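Local coordinates for protein endo-1,4-b-d-mannanase (Trichoderma reesei, PDB 1QNR) that hydrolyses internal beta-1,4-mannosidic bonds of mannans as a family 5 endo-mannanase, an enzyme built on a TIM barrel, at residues A22-Y27 / S48-V53; E275-Q280 / D303-W308. All blocks are in the same frame, centred on the assembly; numbering follows the deposited sequence.

Contact 1: A22-Y27 / S48-V53; sequences AGTNCY and SGLKVV
Lys51 N donates to Ala22 O at 2.9 Å, and this opens the backbone pairing. The second bond lies further along, where Thr24 N donates to Val52 O at 3.0 Å with an N-H...O angle of 153°. Two CA-H...O contacts accompany them: Leu50 CA sits 3.4 Å from Ala22 O, and Val53 CA 3.3 Å from Thr24 O. A water bridges the start of the pairing, accepting from Ala22 N and donating to Gly49 O.

The two strands, 21-25 and 52-54, are parallel neighbours in the barrel, the outer members of a beta-alpha-beta unit whose helix is 35-47. Gly49 ends that helix in a Schellman motif, and the chain then turns back into the sheet. Gly23 leaves space for the carbonyl of Val52: a CB on it would come within 2.4 Å of Val52 O, a clash.

The apolar contacts rest mostly on Leu50. Its CG stands beside the backbone N, anti to the carbonyl carbon (chi1 -64°), and the two methyls of the fork divide the work. CD2 presses on Ala22 CB at 3.6 Å, while CD1 reaches Thr24 CB at 3.9 Å, the leucine and threonine side chains crossing at about a right angle. Ile45 of the helix packs against Leu50, Thr24 and Val53. Beyond the strand pairing, Val53 CG1 meets Cys26 CB at 3.7 Å, and Cys26 is itself tied to Cys29 by a disulfide.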
loop_
_atom_site.group_PDB
_atom_site.type_symbol
_atom_site.label_atom_id
_atom_site.label_comp_id
_atom_site.label_asym_id
_atom_site.label_seq_id
_atom_site.Cartn_x
_atom_site.Cartn_y
_atom_site.Cartn_z
ATOM N N ALA A 22 -2.986 5.016 13.339
ATOM C CA ALA A 22 -3.032 3.562 13.042
ATOM C C ALA A 22 -3.986 3.331 11.884
ATOM O O ALA A 22 -5.063 3.936 11.787
ATOM C CB ALA A 22 -3.473 2.717 14.252
ATOM N N GLY A 23 -3.590 2.375 11.005
ATOM C CA GLY A 23 -4.464 1.969 9.881
ATOM C C GLY A 23 -4.372 0.438 9.637
ATOM O O GLY A 23 -3.818 -0.279 10.477
ATOM N N THR A 24 -4.926 -0.011 8.515
ATOM C CA THR A 24 -4.885 -1.463 8.196
ATOM C C THR A 24 -4.869 -1.675 6.676
ATOM O O THR A 24 -5.231 -0.772 5.918
ATOM C CB THR A 24 -6.138 -2.176 8.809
ATOM O OG1 THR A 24 -6.008 -3.620 8.634
ATOM C CG2 THR A 24 -7.465 -1.765 8.093
ATOM N N ASN A 25 -4.437 -2.879 6.272
ATOM C CA ASN A 25 -4.497 -3.285 4.870
ATOM C C ASN A 25 -5.767 -4.071 4.597
ATOM O O ASN A 25 -6.143 -4.974 5.400
ATOM C CB ASN A 25 -3.297 -4.241 4.499
ATOM C CG ASN A 25 -2.029 -3.417 4.375
ATOM O OD1 ASN A 25 -1.652 -2.874 3.309
ATOM N ND2 ASN A 25 -1.262 -3.259 5.484
ATOM N N CYS A 26 -6.491 -3.707 3.532
ATOM C CA CYS A 26 -7.701 -4.425 3.078
ATOM C C CYS A 26 -7.705 -4.494 1.573
ATOM O O CYS A 26 -8.455 -3.804 0.850
ATOM C CB CYS A 26 -8.956 -3.718 3.621
ATOM S SG CYS A 26 -10.487 -4.714 3.204
ATOM N N TYR A 27 -6.784 -5.310 0.985
ATOM C CA TYR A 27 -6.624 -5.319 -0.479
ATOM C C TYR A 27 -7.943 -5.637 -1.156
ATOM O O TYR A 27 -8.245 -5.068 -2.238
ATOM C CB TYR A 27 -5.482 -6.270 -0.971
ATOM C CG TYR A 27 -5.864 -7.746 -1.003
ATOM C CD1 TYR A 27 -6.521 -8.274 -2.141
ATOM C CD2 TYR A 27 -5.569 -8.576 0.058
ATOM C CE1 TYR A 27 -6.905 -9.629 -2.124
ATOM C CE2 TYR A 27 -5.929 -9.925 0.070
ATOM C CZ TYR A 27 -6.582 -10.410 -1.050
ATOM O OH TYR A 27 -6.953 -11.782 -1.070
ATOM N N SER A 48 -13.394 1.081 15.205
ATOM C CA SER A 48 -12.205 0.624 15.929
ATOM C C SER A 48 -11.189 1.751 16.137
ATOM O O SER A 48 -10.238 1.560 16.917
ATOM C CB SER A 48 -11.535 -0.492 15.058
ATOM O OG SER A 48 -12.318 -1.669 14.981
ATOM N N GLY A 49 -11.340 2.877 15.466
ATOM C CA GLY A 49 -10.413 4.003 15.646
ATOM C C GLY A 49 -9.297 4.113 14.626
ATOM O O GLY A 49 -8.403 4.939 14.817
ATOM N N LEU A 50 -9.324 3.231 13.601
ATOM C CA LEU A 50 -8.315 3.291 12.543
ATOM C C LEU A 50 -8.694 4.424 11.584
ATOM O O LEU A 50 -9.900 4.659 11.300
ATOM C CB LEU A 50 -8.282 1.925 11.819
ATOM C CG LEU A 50 -7.843 0.745 12.722
ATOM C CD1 LEU A 50 -7.916 -0.562 11.908
ATOM C CD2 LEU A 50 -6.454 0.919 13.307
ATOM N N LYS A 51 -7.670 5.036 11.005
ATOM C CA LYS A 51 -7.961 6.259 10.176
ATOM C C LYS A 51 -7.631 6.057 8.716
ATOM O O LYS A 51 -8.097 6.861 7.831
ATOM C CB LYS A 51 -7.081 7.449 10.677
ATOM C CG LYS A 51 -7.655 8.030 12.016
ATOM C CD LYS A 51 -6.821 9.311 12.382
ATOM C CE LYS A 51 -7.466 9.940 13.647
ATOM N NZ LYS A 51 -6.716 11.226 14.056
ATOM N N VAL A 52 -6.868 5.026 8.332
ATOM C CA VAL A 52 -6.332 4.841 6.956
ATOM C C VAL A 52 -6.444 3.365 6.555
ATOM O O VAL A 52 -6.160 2.473 7.394
ATOM C CB VAL A 52 -4.843 5.282 6.893
ATOM C CG1 VAL A 52 -4.385 5.263 5.398
ATOM C CG2 VAL A 52 -4.612 6.701 7.436
ATOM N N VAL A 53 -6.880 3.125 5.318
ATOM C CA VAL A 53 -7.035 1.765 4.778
ATOM C C VAL A 53 -6.236 1.703 3.461
ATOM O O VAL A 53 -6.358 2.596 2.604
ATOM C CB VAL A 53 -8.526 1.386 4.477
ATOM C CG1 VAL A 53 -8.640 -0.109 4.114
ATOM C CG2 VAL A 53 -9.384 1.679 5.678
HETATM O O HOH W 1 -5.616 6.178 14.270
#

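Contact 2: E275-Q280 / D303-W308; sequences EEYGAQ and DMFWQW
Tyr277 and Asp303 both place CG between the backbone N and the carbonyl carbon (chi1 55° for the tyrosine), and across the two strands the end of the ring meets the carboxylate at the hydroxyl. Tyr277 OH donates to Asp303 OD1 at 2.7 Å. The oxygen lies at the edge of the ring, in its plane, whereas the hydroxyl meets the carboxylate from above, 35° out of its plane. Asp303 OD2 is held separately by Tyr20 and His339, so both oxygens are engaged.

One face of the Tyr277 ring lies over the backbone of Phe305: Phe305 CA is 3.7 Å from the ring centroid in a CH-pi contact, and Phe305 CB touches Tyr277 CZ at 3.5 Å. A phenylalanine in place of Tyr277 would probably leave Asp303 OD1 without its hydroxyl mate in a buried position.

Backbone pairing is sparse. Trp306 N donates to Tyr277 O at 3.0 Å, and Glu276 CA approaches Met304 O at 3.4 Å. Glu275 O lies close to Met304 O, but both are acceptors and no bond joins them; Asn25 ND2 donates to Glu275 O, while Tyr277 N is buried without any partner.

Glu276 and Trp306 run side by side, pointing the same way. Glu276 CD is 3.7 Å from Trp306 CE3, with carboxylate and indole planes 36° apart. Tyr243 holds OE1 of Glu276, Arg54 holds OE2, and Asp321 binds the indole N-H. Glu276 sits near the C-terminal end of strand 272-277, and a bound beta-D-mannopyranose about 5 Å from its side chain is consistent with this being the end of the parallel barrel where TIM-barrel glycosidases carry their active site.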
loop_
_atom_site.group_PDB
_atom_site.type_symbol
_atom_site.label_atom_id
_atom_site.label_comp_id
_atom_site.label_asym_id
_atom_site.label_seq_id
_atom_site.Cartn_x
_atom_site.Cartn_y
_atom_site.Cartn_z
ATOM N N GLU A 275 4.089 0.164 6.650
ATOM C CA GLU A 275 2.881 -0.028 5.817
ATOM C C GLU A 275 2.329 -1.443 5.751
ATOM O O GLU A 275 1.142 -1.590 5.412
ATOM C CB GLU A 275 3.241 0.476 4.392
ATOM C CG GLU A 275 2.090 0.413 3.371
ATOM C CD GLU A 275 2.514 0.916 1.991
ATOM O OE1 GLU A 275 3.416 0.325 1.363
ATOM O OE2 GLU A 275 1.810 1.894 1.524
ATOM N N GLU A 276 3.149 -2.465 6.051
ATOM C CA GLU A 276 2.663 -3.838 6.181
ATOM C C GLU A 276 3.486 -4.570 7.224
ATOM O O GLU A 276 4.727 -4.349 7.232
ATOM C CB GLU A 276 2.777 -4.682 4.895
ATOM C CG GLU A 276 1.987 -4.232 3.653
ATOM C CD GLU A 276 2.135 -5.184 2.517
ATOM O OE1 GLU A 276 2.653 -6.339 2.709
ATOM O OE2 GLU A 276 1.794 -4.879 1.342
ATOM N N TYR A 277 2.902 -5.474 7.998
ATOM C CA TYR A 277 3.709 -6.347 8.883
ATOM C C TYR A 277 2.838 -7.521 9.347
ATOM O O TYR A 277 1.614 -7.394 9.471
ATOM C CB TYR A 277 4.269 -5.589 10.095
ATOM C CG TYR A 277 3.264 -4.868 10.956
ATOM C CD1 TYR A 277 2.586 -5.449 12.046
ATOM C CD2 TYR A 277 2.954 -3.502 10.737
ATOM C CE1 TYR A 277 1.699 -4.753 12.838
ATOM C CE2 TYR A 277 2.066 -2.797 11.522
ATOM C CZ TYR A 277 1.404 -3.406 12.582
ATOM O OH TYR A 277 0.490 -2.716 13.383
ATOM N N GLY A 278 3.506 -8.633 9.679
ATOM C CA GLY A 278 2.753 -9.754 10.283
ATOM C C GLY A 278 3.748 -10.790 10.802
ATOM O O GLY A 278 4.865 -10.934 10.259
ATOM N N ALA A 279 3.276 -11.578 11.759
ATOM C CA ALA A 279 4.006 -12.767 12.284
ATOM C C ALA A 279 3.071 -13.950 12.173
ATOM O O ALA A 279 1.943 -13.887 12.673
ATOM C CB ALA A 279 4.411 -12.521 13.741
ATOM N N GLN A 280 3.528 -15.084 11.590
ATOM C CA GLN A 280 2.594 -16.223 11.450
ATOM C C GLN A 280 2.347 -16.900 12.798
ATOM O O GLN A 280 1.220 -17.433 12.972
ATOM C CB GLN A 280 3.184 -17.245 10.450
ATOM C CG GLN A 280 2.903 -16.737 9.033
ATOM C CD GLN A 280 3.222 -17.687 7.908
ATOM O OE1 GLN A 280 3.738 -17.313 6.840
ATOM N NE2 GLN A 280 2.933 -18.963 8.112
ATOM N N ASP A 303 1.371 3.366 11.336
ATOM C CA ASP A 303 1.587 1.937 11.007
ATOM C C ASP A 303 0.276 1.246 10.614
ATOM O O ASP A 303 -0.816 1.709 10.992
ATOM C CB ASP A 303 2.229 1.137 12.179
ATOM C CG ASP A 303 1.210 0.930 13.331
ATOM O OD1 ASP A 303 0.445 -0.055 13.311
ATOM O OD2 ASP A 303 1.244 1.756 14.275
ATOM N N MET A 304 0.404 0.219 9.726
ATOM C CA MET A 304 -0.784 -0.498 9.165
ATOM C C MET A 304 -0.478 -1.969 9.138
ATOM O O MET A 304 0.338 -2.475 8.325
ATOM C CB MET A 304 -1.056 0.006 7.710
ATOM C CG MET A 304 -1.181 1.548 7.706
ATOM S SD MET A 304 -1.290 2.354 6.090
ATOM C CE MET A 304 -2.895 1.797 5.631
ATOM N N PHE A 305 -1.148 -2.768 9.987
ATOM C CA PHE A 305 -0.918 -4.212 9.986
ATOM C C PHE A 305 -1.473 -4.871 8.718
ATOM O O PHE A 305 -2.447 -4.384 8.098
ATOM C CB PHE A 305 -1.504 -4.889 11.248
ATOM C CG PHE A 305 -3.020 -4.791 11.428
ATOM C CD1 PHE A 305 -3.618 -3.674 11.988
ATOM C CD2 PHE A 305 -3.841 -5.807 10.927
ATOM C CE1 PHE A 305 -4.999 -3.643 12.206
ATOM C CE2 PHE A 305 -5.252 -5.734 11.124
ATOM C CZ PHE A 305 -5.821 -4.636 11.715
ATOM N N TRP A 306 -0.838 -6.012 8.334
ATOM C CA TRP A 306 -1.397 -6.896 7.300
ATOM C C TRP A 306 -2.031 -8.078 8.003
ATOM O O TRP A 306 -1.262 -8.854 8.683
ATOM C CB TRP A 306 -0.268 -7.359 6.307
ATOM C CG TRP A 306 -0.866 -8.239 5.224
ATOM C CD1 TRP A 306 -1.130 -9.585 5.294
ATOM C CD2 TRP A 306 -1.260 -7.836 3.892
ATOM N NE1 TRP A 306 -1.689 -10.029 4.114
ATOM C CE2 TRP A 306 -1.767 -8.966 3.208
ATOM C CE3 TRP A 306 -1.206 -6.601 3.209
ATOM C CZ2 TRP A 306 -2.261 -8.927 1.924
ATOM C CZ3 TRP A 306 -1.637 -6.567 1.860
ATOM C CH2 TRP A 306 -2.178 -7.704 1.216
ATOM N N GLN A 307 -3.368 -8.290 8.059
ATOM C CA GLN A 307 -4.354 -7.513 7.300
ATOM C C GLN A 307 -5.720 -7.659 7.995
ATOM O O GLN A 307 -5.933 -8.552 8.845
ATOM C CB GLN A 307 -4.513 -8.060 5.864
ATOM C CG GLN A 307 -5.010 -9.548 5.779
ATOM C CD GLN A 307 -5.384 -9.968 4.348
ATOM O OE1 GLN A 307 -5.857 -9.229 3.497
ATOM N NE2 GLN A 307 -5.203 -11.299 4.051
ATOM N N TRP A 308 -6.676 -6.757 7.631
ATOM C CA TRP A 308 -8.042 -6.884 8.146
ATOM C C TRP A 308 -8.771 -8.121 7.637
ATOM O O TRP A 308 -8.655 -8.440 6.444
ATOM C CB TRP A 308 -8.828 -5.607 7.644
ATOM C CG TRP A 308 -10.157 -5.351 8.350
ATOM C CD1 TRP A 308 -11.392 -5.717 7.951
ATOM C CD2 TRP A 308 -10.266 -4.766 9.664
ATOM N NE1 TRP A 308 -12.336 -5.297 8.918
ATOM C CE2 TRP A 308 -11.637 -4.757 10.011
ATOM C CE3 TRP A 308 -9.312 -4.195 10.552
ATOM C CZ2 TRP A 308 -12.134 -4.208 11.220
ATOM C CZ3 TRP A 308 -9.808 -3.654 11.760
ATOM C CH2 TRP A 308 -11.216 -3.684 12.080
#

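How the contacts relate
Contact 1 closes early in the chain and contact 2 opens only much later, yet their centres are 10 Å apart. Each joins the two strands of a beta-alpha-beta unit, and strands 21-25 and 300-309 are neighbours, so the sheet runs 52-54, 21-25, 300-309, 272-277. This is where the barrel closes, an early strand meeting a late one. Gly23 N to Asp303 O and Asn25 O to Trp308 N, each 2.9 Å, are probable hydrogen bonds across that seam, and Thr24 OG1 packs on Phe305 CZ at 3.2 Å. Arg54, just after segment 48-53, reaches the carboxylates of Glu275 and Glu276, linking the early strands to the end of the barrel where a mannose lies near Glu276.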